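Local coordinates for protein flavoredoxin (Desulfovibrio vulgaris str. 'Miyazaki F', PDB 2D5M) that binds flavin mononucleotide as a member of the flavin reductase-like family and probably serves in electron transport, at residues P71-V76 against Y171-E176; A79-I84 against F93-L98; F114-E119 against N157-V162. All blocks are in the same frame, centred on the assembly; numbering follows the deposited sequence.

Interaction 1: residues P71-V76 against Y171-E176. With FMN (flavin mononucleotide), chain E.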
loop_
_atom_site.group_PDB
_atom_site.type_symbol
_atom_site.label_atom_id
_atom_site.label_comp_id
_atom_site.label_asym_id
_atom_site.label_seq_id
_atom_site.Cartn_x
_atom_site.Cartn_y
_atom_site.Cartn_z
ATOM N N PRO A 71 0.758 -12.850 4.598
ATOM C CA PRO A 71 0.054 -14.151 4.488
ATOM C C PRO A 71 -0.125 -14.501 2.998
ATOM O O PRO A 71 -0.363 -13.635 2.149
ATOM C CB PRO A 71 -1.294 -13.897 5.108
ATOM C CG PRO A 71 -1.504 -12.429 4.902
ATOM C CD PRO A 71 -0.124 -11.764 5.002
ATOM N N SER A 72 -0.128 -15.775 2.705
ATOM C CA SER A 72 -0.602 -16.375 1.475
ATOM C C SER A 72 -2.091 -16.666 1.654
ATOM O O SER A 72 -2.652 -16.566 2.761
ATOM C CB SER A 72 0.127 -17.630 1.106
ATOM O OG SER A 72 -0.002 -18.555 2.142
ATOM N N ARG A 73 -2.756 -17.017 0.555
ATOM C CA ARG A 73 -4.200 -17.155 0.641
ATOM C C ARG A 73 -4.610 -18.239 1.624
ATOM O O ARG A 73 -5.702 -18.131 2.186
ATOM C CB ARG A 73 -4.781 -17.449 -0.750
ATOM C CG ARG A 73 -4.687 -18.902 -1.198
ATOM C CD ARG A 73 -5.318 -19.085 -2.566
ATOM N NE ARG A 73 -4.635 -18.346 -3.578
ATOM C CZ ARG A 73 -5.097 -18.048 -4.801
ATOM N NH1 ARG A 73 -6.312 -18.434 -5.162
ATOM N NH2 ARG A 73 -4.292 -17.358 -5.616
ATOM N N ALA A 74 -3.791 -19.261 1.858
ATOM C CA ALA A 74 -4.178 -20.283 2.838
ATOM C C ALA A 74 -4.379 -19.763 4.248
ATOM O O ALA A 74 -5.007 -20.432 5.071
ATOM C CB ALA A 74 -3.083 -21.380 2.825
ATOM N N TYR A 75 -3.790 -18.603 4.529
ATOM C CA TYR A 75 -3.788 -18.039 5.863
ATOM C C TYR A 75 -4.660 -16.766 5.940
ATOM O O TYR A 75 -4.520 -16.000 6.906
ATOM C CB TYR A 75 -2.347 -17.756 6.327
ATOM C CG TYR A 75 -1.584 -19.046 6.475
ATOM C CD1 TYR A 75 -1.829 -19.874 7.580
ATOM C CD2 TYR A 75 -0.682 -19.469 5.505
ATOM C CE1 TYR A 75 -1.141 -21.071 7.729
ATOM C CE2 TYR A 75 -0.022 -20.673 5.688
ATOM C CZ TYR A 75 -0.266 -21.449 6.756
ATOM O OH TYR A 75 0.393 -22.663 6.929
ATOM N N VAL A 76 -5.548 -16.575 4.998
ATOM C CA VAL A 76 -6.415 -15.412 5.018
ATOM C C VAL A 76 -7.318 -15.400 6.267
ATOM O O VAL A 76 -7.497 -14.336 6.871
ATOM C CB VAL A 76 -7.246 -15.280 3.714
ATOM C CG1 VAL A 76 -8.286 -16.371 3.543
ATOM C CG2 VAL A 76 -7.887 -13.877 3.665
ATOM N N TYR A 171 -11.118 -9.627 0.876
ATOM C CA TYR A 171 -9.759 -10.045 0.562
ATOM C C TYR A 171 -9.703 -10.679 -0.822
ATOM O O TYR A 171 -10.582 -11.484 -1.146
ATOM C CB TYR A 171 -9.296 -11.054 1.588
ATOM C CG TYR A 171 -9.202 -10.564 3.015
ATOM C CD1 TYR A 171 -9.873 -11.207 4.020
ATOM C CD2 TYR A 171 -8.431 -9.469 3.352
ATOM C CE1 TYR A 171 -9.802 -10.780 5.343
ATOM C CE2 TYR A 171 -8.325 -9.048 4.674
ATOM C CZ TYR A 171 -9.005 -9.712 5.660
ATOM O OH TYR A 171 -8.859 -9.258 6.928
ATOM N N TYR A 172 -8.658 -10.363 -1.555
ATOM C CA TYR A 172 -8.406 -10.814 -2.923
ATOM C C TYR A 172 -6.999 -11.343 -3.068
ATOM O O TYR A 172 -6.089 -10.949 -2.349
ATOM C CB TYR A 172 -8.630 -9.641 -3.937
ATOM C CG TYR A 172 -10.106 -9.392 -4.156
ATOM C CD1 TYR A 172 -10.736 -9.891 -5.263
ATOM C CD2 TYR A 172 -10.864 -8.675 -3.248
ATOM C CE1 TYR A 172 -12.082 -9.679 -5.460
ATOM C CE2 TYR A 172 -12.195 -8.479 -3.402
ATOM C CZ TYR A 172 -12.821 -8.988 -4.532
ATOM O OH TYR A 172 -14.161 -8.785 -4.690
ATOM N N ALA A 173 -6.774 -12.252 -4.029
ATOM C CA ALA A 173 -5.484 -12.709 -4.459
ATOM C C ALA A 173 -4.896 -11.784 -5.527
ATOM O O ALA A 173 -5.627 -11.001 -6.150
ATOM C CB ALA A 173 -5.550 -14.124 -5.023
ATOM N N VAL A 174 -3.619 -11.907 -5.720
ATOM C CA VAL A 174 -2.912 -11.339 -6.870
ATOM C C VAL A 174 -3.164 -12.228 -8.067
ATOM O O VAL A 174 -3.147 -13.443 -7.988
ATOM C CB VAL A 174 -1.384 -11.191 -6.608
ATOM C CG1 VAL A 174 -0.679 -10.686 -7.838
ATOM C CG2 VAL A 174 -1.121 -10.289 -5.427
ATOM N N GLY A 175 -3.409 -11.570 -9.210
ATOM C CA GLY A 175 -3.611 -12.213 -10.482
ATOM C C GLY A 175 -2.413 -12.253 -11.372
ATOM O O GLY A 175 -1.274 -12.440 -10.920
ATOM N N GLU A 176 -2.653 -12.116 -12.654
ATOM C CA GLU A 176 -1.608 -12.381 -13.634
ATOM C C GLU A 176 -0.664 -11.201 -13.855
ATOM O O GLU A 176 -0.996 -10.036 -13.670
ATOM C CB GLU A 176 -2.223 -12.790 -14.980
ATOM C CG GLU A 176 -3.081 -11.610 -15.432
ATOM C CD GLU A 176 -4.572 -11.880 -15.193
ATOM O OE1 GLU A 176 -5.243 -11.832 -16.265
ATOM O OE2 GLU A 176 -4.997 -12.106 -14.021
HETATM N N1 FMN E . -5.586 -1.502 13.093
HETATM C C2 FMN E . -4.669 -0.485 13.059
HETATM O O2 FMN E . -4.398 0.158 14.082
HETATM N N3 FMN E . -4.074 -0.162 11.842
HETATM C C4 FMN E . -4.353 -0.762 10.635
HETATM O O4 FMN E . -3.771 -0.398 9.592
HETATM C C4A FMN E . -5.344 -1.782 10.661
HETATM N N5 FMN E . -5.711 -2.377 9.500
HETATM C C5A FMN E . -6.544 -3.462 9.620
HETATM C C6 FMN E . -6.927 -4.128 8.422
HETATM C C7 FMN E . -7.727 -5.259 8.414
HETATM C C7M FMN E . -8.168 -5.929 7.134
HETATM C C8 FMN E . -8.144 -5.781 9.695
HETATM C C8M FMN E . -8.944 -7.074 9.728
HETATM C C9 FMN E . -7.839 -5.101 10.861
HETATM C C9A FMN E . -7.048 -3.964 10.854
HETATM N N10 FMN E . -6.732 -3.214 12.008
HETATM C C10 FMN E . -5.844 -2.169 11.936
HETATM C "C1'" FMN E . -7.299 -3.613 13.326
HETATM C "C2'" FMN E . -6.300 -4.374 14.195
HETATM O "O2'" FMN E . -5.652 -5.436 13.484
HETATM C "C3'" FMN E . -7.057 -4.977 15.383
HETATM O "O3'" FMN E . -7.474 -3.871 16.216
HETATM C "C4'" FMN E . -6.256 -5.984 16.195
HETATM O "O4'" FMN E . -7.224 -6.693 17.016
HETATM C "C5'" FMN E . -5.217 -5.375 17.069
HETATM O "O5'" FMN E . -4.557 -6.459 17.798
HETATM P P FMN E . -3.647 -6.164 19.093
HETATM O O1P FMN E . -4.520 -5.449 20.134
HETATM O O2P FMN E . -2.458 -5.312 18.720
HETATM O O3P FMN E . -3.283 -7.580 19.501
HETATM O O HOH W 1 -4.445 -15.889 -8.357
#

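Interaction 2: residues A79-I84 against F93-L98. With FMN (flavin mononucleotide), chain E.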
loop_
_atom_site.group_PDB
_atom_site.type_symbol
_atom_site.label_atom_id
_atom_site.label_comp_id
_atom_site.label_asym_id
_atom_site.label_seq_id
_atom_site.Cartn_x
_atom_site.Cartn_y
_atom_site.Cartn_z
ATOM N N ALA A 79 -5.124 -14.394 9.289
ATOM C CA ALA A 79 -4.810 -12.988 9.238
ATOM C C ALA A 79 -5.995 -12.155 9.710
ATOM O O ALA A 79 -5.856 -11.198 10.481
ATOM C CB ALA A 79 -4.356 -12.603 7.842
ATOM N N ASP A 80 -7.188 -12.528 9.224
ATOM C CA ASP A 80 -8.404 -11.834 9.646
ATOM C C ASP A 80 -8.608 -11.945 11.154
ATOM O O ASP A 80 -8.929 -10.942 11.818
ATOM C CB ASP A 80 -9.581 -12.373 8.851
ATOM C CG ASP A 80 -10.806 -11.476 8.925
ATOM O OD1 ASP A 80 -10.651 -10.260 8.586
ATOM O OD2 ASP A 80 -11.900 -11.975 9.272
ATOM N N TYR A 81 -8.408 -13.140 11.708
ATOM C CA TYR A 81 -8.514 -13.341 13.141
ATOM C C TYR A 81 -7.631 -12.347 13.888
ATOM O O TYR A 81 -8.047 -11.743 14.871
ATOM C CB TYR A 81 -8.135 -14.787 13.485
ATOM C CG TYR A 81 -8.281 -15.181 14.917
ATOM C CD1 TYR A 81 -9.392 -15.935 15.341
ATOM C CD2 TYR A 81 -7.319 -14.870 15.876
ATOM C CE1 TYR A 81 -9.534 -16.315 16.646
ATOM C CE2 TYR A 81 -7.467 -15.238 17.198
ATOM C CZ TYR A 81 -8.595 -15.979 17.569
ATOM O OH TYR A 81 -8.747 -16.360 18.891
ATOM N N ALA A 82 -6.393 -12.225 13.442
ATOM C CA ALA A 82 -5.410 -11.336 14.091
ATOM C C ALA A 82 -5.839 -9.889 14.031
ATOM O O ALA A 82 -5.370 -9.062 14.830
ATOM C CB ALA A 82 -4.032 -11.518 13.451
ATOM N N GLY A 83 -6.685 -9.555 13.048
ATOM C CA GLY A 83 -7.288 -8.219 12.899
ATOM C C GLY A 83 -8.607 -8.008 13.586
ATOM O O GLY A 83 -9.146 -6.889 13.494
ATOM N N ILE A 84 -9.167 -9.031 14.228
ATOM C CA ILE A 84 -10.404 -8.923 14.984
ATOM C C ILE A 84 -10.152 -8.933 16.471
ATOM O O ILE A 84 -10.741 -8.166 17.215
ATOM C CB ILE A 84 -11.358 -10.061 14.575
ATOM C CG1 ILE A 84 -11.773 -9.995 13.117
ATOM C CG2 ILE A 84 -12.579 -10.094 15.536
ATOM C CD1 ILE A 84 -12.467 -11.239 12.583
ATOM N N PHE A 93 -0.825 -16.787 18.501
ATOM C CA PHE A 93 -0.091 -17.878 17.856
ATOM C C PHE A 93 -0.613 -19.222 18.351
ATOM O O PHE A 93 -0.795 -20.170 17.569
ATOM C CB PHE A 93 1.409 -17.760 18.114
ATOM C CG PHE A 93 2.082 -16.668 17.298
ATOM C CD1 PHE A 93 2.640 -16.991 16.067
ATOM C CD2 PHE A 93 2.163 -15.368 17.757
ATOM C CE1 PHE A 93 3.277 -16.034 15.308
ATOM C CE2 PHE A 93 2.811 -14.400 16.970
ATOM C CZ PHE A 93 3.386 -14.750 15.776
ATOM N N ALA A 94 -0.870 -19.335 19.665
ATOM C CA ALA A 94 -1.448 -20.522 20.209
ATOM C C ALA A 94 -2.830 -20.751 19.661
ATOM O O ALA A 94 -3.205 -21.847 19.281
ATOM C CB ALA A 94 -1.522 -20.463 21.762
ATOM N N SER A 95 -3.666 -19.715 19.621
ATOM C CA SER A 95 -5.033 -19.871 19.130
ATOM C C SER A 95 -5.079 -20.331 17.666
ATOM O O SER A 95 -5.938 -21.128 17.292
ATOM C CB SER A 95 -5.788 -18.540 19.198
ATOM O OG SER A 95 -5.841 -18.153 20.551
ATOM N N LEU A 96 -4.173 -19.802 16.851
ATOM C CA LEU A 96 -4.169 -20.037 15.399
ATOM C C LEU A 96 -3.344 -21.218 14.994
ATOM O O LEU A 96 -3.357 -21.595 13.822
ATOM C CB LEU A 96 -3.709 -18.760 14.700
ATOM C CG LEU A 96 -4.696 -17.592 14.782
ATOM C CD1 LEU A 96 -4.069 -16.308 14.260
ATOM C CD2 LEU A 96 -5.984 -17.896 14.071
ATOM N N GLY A 97 -2.567 -21.791 15.926
ATOM C CA GLY A 97 -1.646 -22.873 15.585
ATOM C C GLY A 97 -0.530 -22.436 14.657
ATOM O O GLY A 97 -0.138 -23.185 13.757
ATOM N N LEU A 98 -0.019 -21.232 14.823
ATOM C CA LEU A 98 1.080 -20.692 14.058
ATOM C C LEU A 98 2.330 -20.551 14.902
ATOM O O LEU A 98 2.258 -20.599 16.155
ATOM C CB LEU A 98 0.655 -19.296 13.500
ATOM C CG LEU A 98 -0.508 -19.314 12.543
ATOM C CD1 LEU A 98 -0.891 -17.891 12.155
ATOM C CD2 LEU A 98 -0.208 -20.070 11.292
HETATM N N1 FMN E . -5.586 -1.502 13.093
HETATM C C2 FMN E . -4.669 -0.485 13.059
HETATM O O2 FMN E . -4.398 0.158 14.082
HETATM N N3 FMN E . -4.074 -0.162 11.842
HETATM C C4 FMN E . -4.353 -0.762 10.635
HETATM O O4 FMN E . -3.771 -0.398 9.592
HETATM C C4A FMN E . -5.344 -1.782 10.661
HETATM N N5 FMN E . -5.711 -2.377 9.500
HETATM C C5A FMN E . -6.544 -3.462 9.620
HETATM C C6 FMN E . -6.927 -4.128 8.422
HETATM C C7 FMN E . -7.727 -5.259 8.414
HETATM C C7M FMN E . -8.168 -5.929 7.134
HETATM C C8 FMN E . -8.144 -5.781 9.695
HETATM C C8M FMN E . -8.944 -7.074 9.728
HETATM C C9 FMN E . -7.839 -5.101 10.861
HETATM C C9A FMN E . -7.048 -3.964 10.854
HETATM N N10 FMN E . -6.732 -3.214 12.008
HETATM C C10 FMN E . -5.844 -2.169 11.936
HETATM C "C1'" FMN E . -7.299 -3.613 13.326
HETATM C "C2'" FMN E . -6.300 -4.374 14.195
HETATM O "O2'" FMN E . -5.652 -5.436 13.484
HETATM C "C3'" FMN E . -7.057 -4.977 15.383
HETATM O "O3'" FMN E . -7.474 -3.871 16.216
HETATM C "C4'" FMN E . -6.256 -5.984 16.195
HETATM O "O4'" FMN E . -7.224 -6.693 17.016
HETATM C "C5'" FMN E . -5.217 -5.375 17.069
HETATM O "O5'" FMN E . -4.557 -6.459 17.798
HETATM P P FMN E . -3.647 -6.164 19.093
HETATM O O1P FMN E . -4.520 -5.449 20.134
HETATM O O2P FMN E . -2.458 -5.312 18.720
HETATM O O3P FMN E . -3.283 -7.580 19.501
#

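Interaction 3: residues F114-E119 against N157-V162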
loop_
_atom_site.group_PDB
_atom_site.type_symbol
_atom_site.label_atom_id
_atom_site.label_comp_id
_atom_site.label_asym_id
_atom_site.label_seq_id
_atom_site.Cartn_x
_atom_site.Cartn_y
_atom_site.Cartn_z
ATOM N N PHE A 114 4.213 -18.257 7.096
ATOM C CA PHE A 114 3.951 -17.363 5.970
ATOM C C PHE A 114 5.143 -17.354 5.017
ATOM O O PHE A 114 6.262 -17.616 5.409
ATOM C CB PHE A 114 3.633 -15.967 6.447
ATOM C CG PHE A 114 2.295 -15.803 7.150
ATOM C CD1 PHE A 114 1.446 -16.857 7.491
ATOM C CD2 PHE A 114 1.866 -14.517 7.462
ATOM C CE1 PHE A 114 0.266 -16.641 8.182
ATOM C CE2 PHE A 114 0.695 -14.316 8.140
ATOM C CZ PHE A 114 -0.101 -15.355 8.518
ATOM N N PRO A 115 4.888 -17.034 3.756
ATOM C CA PRO A 115 5.934 -17.156 2.756
ATOM C C PRO A 115 6.995 -16.082 2.818
ATOM O O PRO A 115 8.114 -16.224 2.264
ATOM C CB PRO A 115 5.151 -17.063 1.450
ATOM C CG PRO A 115 3.913 -16.241 1.778
ATOM C CD PRO A 115 3.583 -16.785 3.132
ATOM N N MET A 116 6.682 -14.965 3.421
ATOM C CA MET A 116 7.552 -13.787 3.403
ATOM C C MET A 116 7.437 -13.057 4.751
ATOM O O MET A 116 6.346 -12.848 5.266
ATOM C CB MET A 116 7.146 -12.867 2.283
ATOM C CG MET A 116 7.911 -11.592 2.126
ATOM S SD MET A 116 7.437 -10.967 0.486
ATOM C CE MET A 116 8.445 -9.541 0.496
ATOM N N ALA A 117 8.582 -12.632 5.272
ATOM C CA ALA A 117 8.643 -11.921 6.533
ATOM C C ALA A 117 9.726 -10.816 6.409
ATOM O O ALA A 117 10.745 -11.001 5.773
ATOM C CB ALA A 117 8.953 -12.851 7.675
ATOM N N ILE A 118 9.436 -9.698 7.030
ATOM C CA ILE A 118 10.293 -8.524 7.020
ATOM C C ILE A 118 10.608 -8.160 8.464
ATOM O O ILE A 118 9.681 -8.105 9.296
ATOM C CB ILE A 118 9.559 -7.347 6.306
ATOM C CG1 ILE A 118 9.027 -7.745 4.949
ATOM C CG2 ILE A 118 10.496 -6.153 6.251
ATOM C CD1 ILE A 118 8.146 -6.691 4.302
ATOM N N GLU A 119 11.870 -7.944 8.781
ATOM C CA GLU A 119 12.311 -7.542 10.099
ATOM C C GLU A 119 12.585 -6.051 10.128
ATOM O O GLU A 119 13.368 -5.570 9.286
ATOM C CB GLU A 119 13.599 -8.311 10.486
ATOM C CG GLU A 119 13.417 -9.807 10.541
ATOM C CD GLU A 119 14.490 -10.522 11.331
ATOM O OE1 GLU A 119 15.011 -9.876 12.301
ATOM O OE2 GLU A 119 14.741 -11.709 11.023
ATOM N N ASN A 157 3.402 -14.548 -7.500
ATOM C CA ASN A 157 2.324 -15.541 -7.533
ATOM C C ASN A 157 2.614 -16.767 -6.663
ATOM O O ASN A 157 1.657 -17.421 -6.218
ATOM C CB ASN A 157 2.091 -15.980 -8.970
ATOM C CG ASN A 157 1.461 -14.965 -9.853
ATOM O OD1 ASN A 157 1.984 -14.730 -10.964
ATOM N ND2 ASN A 157 0.362 -14.318 -9.397
ATOM N N LYS A 158 3.884 -17.092 -6.418
ATOM C CA LYS A 158 4.216 -18.149 -5.478
ATOM C C LYS A 158 4.075 -17.676 -4.048
ATOM O O LYS A 158 3.530 -18.405 -3.181
ATOM C CB LYS A 158 5.640 -18.677 -5.727
ATOM C CG LYS A 158 5.725 -19.440 -7.061
ATOM C CD LYS A 158 7.146 -19.867 -7.354
ATOM C CE LYS A 158 7.274 -20.927 -8.437
ATOM N NZ LYS A 158 8.669 -21.489 -8.365
ATOM N N VAL A 159 4.529 -16.449 -3.753
ATOM C CA VAL A 159 4.244 -15.851 -2.447
ATOM C C VAL A 159 2.735 -15.840 -2.181
ATOM O O VAL A 159 2.244 -16.180 -1.087
ATOM C CB VAL A 159 4.858 -14.454 -2.328
ATOM C CG1 VAL A 159 4.467 -13.794 -1.026
ATOM C CG2 VAL A 159 6.377 -14.542 -2.424
ATOM N N ASP A 160 2.000 -15.415 -3.197
ATOM C CA ASP A 160 0.558 -15.418 -3.193
ATOM C C ASP A 160 -0.030 -14.558 -2.071
ATOM O O ASP A 160 -0.899 -14.997 -1.305
ATOM C CB ASP A 160 0.053 -16.869 -3.084
ATOM C CG ASP A 160 -1.404 -17.002 -3.337
ATOM O OD1 ASP A 160 -2.080 -17.814 -2.632
ATOM O OD2 ASP A 160 -1.917 -16.329 -4.273
ATOM N N PRO A 161 0.380 -13.303 -2.003
ATOM C CA PRO A 161 -0.047 -12.424 -0.903
ATOM C C PRO A 161 -1.509 -11.988 -1.008
ATOM O O PRO A 161 -2.116 -11.976 -2.076
ATOM C CB PRO A 161 0.857 -11.195 -1.109
ATOM C CG PRO A 161 1.055 -11.123 -2.591
ATOM C CD PRO A 161 1.167 -12.563 -3.021
ATOM N N VAL A 162 -2.075 -11.632 0.130
ATOM C CA VAL A 162 -3.452 -11.172 0.187
ATOM C C VAL A 162 -3.514 -9.667 0.011
ATOM O O VAL A 162 -2.718 -8.906 0.572
ATOM C CB VAL A 162 -4.098 -11.583 1.510
ATOM C CG1 VAL A 162 -5.512 -11.095 1.690
ATOM C CG2 VAL A 162 -4.078 -13.084 1.745
#

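Interaction 1: residues P71-V76 against Y171-E176
Val76 and Tyr171 meet at a slant, and this part of the contact is carried by one methyl, which meets the ring obliquely at its CG-CD1 corner. Val76 CG2 lies 3.3 Å from Tyr171 CD1 and 3.6 Å from Tyr171 CG, which places the methyl near the base of the ring and makes the packing tight. With chi1 at 68°, Val76 holds CG2 opposite its own backbone N, the branch that reaches the tyrosine. At the far end of the ring, Tyr171 OH is 3.4 Å from FMN C7M, at the dimethylbenzene edge of the flavin; a hydrogen bond to Asp80 fixes where this hydroxyl sits.

Two residues along the strand from Tyr171, Ala173 lies under one face of the Arg73 guanidinium, with Arg73 NH2 3.5 Å from Ala173 CB. A bend in the chain (chi3 63°) turns the group into place. In the guanidinium plane, Arg73 NH2 donates to a water at 3.1 Å, and that water donates to Val174 O at 2.8 Å. Salt bridges join Arg73 NE to Asp160 and NH1 to Glu176 of the second subunit. Since Tyr171 and Tyr172 also pair with an antiparallel strand of that subunit, the arrangement belongs to the dimer interface beside the FMN pocket of a flavin reductase-like fold.

Interaction 2: residues A79-I84 against F93-L98
Two short helices beside the FMN pocket pack through Tyr81 of helix 76-82 and Leu96 of helix 92-96, in a CH-pi contact. The evidence is the position of Leu96 CD2: 4.0 Å from the centroid of the Tyr81 ring and 27° off its normal, hence over the face but displaced toward the rim. The nearest ring atom to Leu96 CD2 is Tyr81 CG at 3.7 Å, while Leu96 CD1 adds a touch on Tyr81 CD2 at 3.9 Å. Tyr81 has its ring trans to the backbone N (chi1 -176°), which carries it out from its helix toward the other one.

At its C-terminal end, helix 76-82 leads into the cofactor site of this flavin reductase-like fold: Gly83 CA lies 3.3 Å from FMN O2', and Ala82 O accepts a hydrogen bond from Lys92, itself a partner of FMN.

At the phenolic end, Tyr81 OH lies 3.7 Å from Ser95 CB, which approaches the ring obliquely. Tyr81 OH and Ser95 OG both hydrogen-bond to Glu90 OE2, and Ser95 OG has a second partner in Asp91 O; together these bonds limit the movement of the two side chains. Helix 92-96 ends in a Schellman motif: Gly97 has positive phi, Leu98 N bonds to Phe93 O at 3.0 Å, and the companion bond from Gly97 N to Ala94 O is weak.

Interaction 3: residues F114-E119 against N157-V162
The apolar part of the contact is Val159 set against Pro115, their side chains crossing at about a right angle. Val159 CG1 lies 3.8 Å from Pro115 CG and 4.2 Å from Pro115 CB, and the same methyl marginally touches Met116, at 4.4 Å from its CB. One branch of the valine therefore meets both the last loop residue, Pro115, and the first residue of strand 116-126, Met116. All three residues are buried.

A second kind of approach comes from the main chain. Val159 O is 3.3 Å from Pro115 CG, a close carbon-oxygen contact and not a hydrogen bond; none links the two segments. Val159 keeps CG1 anti to its backbone N and beside its carbonyl carbon (chi1 175°), an orientation that lets the methyl and the carbonyl oxygen address the same proline carbon.

Polar bonds instead tie each segment to its surroundings. Asp160, where positive phi (60°) takes the chain out of helix 156-159, is the acidic partner of Arg73, and Asn157 ND2 donates to Gly175 O. Within the sheet, backbone bonds join Pro115 to Asp144 and Met116 to Ile70, placing this strand end between strands 133-144 and 65-70. Tyr12 of the second subunit packs on Met116 and Pro161. The arrangement is that of a short helix closing over a strand end in the antiparallel sheet of an FMN-binding, flavin reductase-like fold.

In the fold
Following the chain from the N terminus, the first segment met is 71-76, just after strand 65-70; its partner comes only at 171-176, so interaction 1 closes the longest loop. Inside it, interaction 2 closes a short loop between consecutive helices, and interaction 3 follows in series, closing a loop of 37 residues. The two inner loops are nested within the outer one and do not cross. Interactions 1 and 3, with centres about 9 Å apart, pack the loop after strand 65-70 on strand 170-180 and helix 156-159 on the start of strand 116-126, all around one antiparallel sheet. Interactions 1 and 2, about 16 Å apart by centres, both border FMN, and all three touch the second subunit.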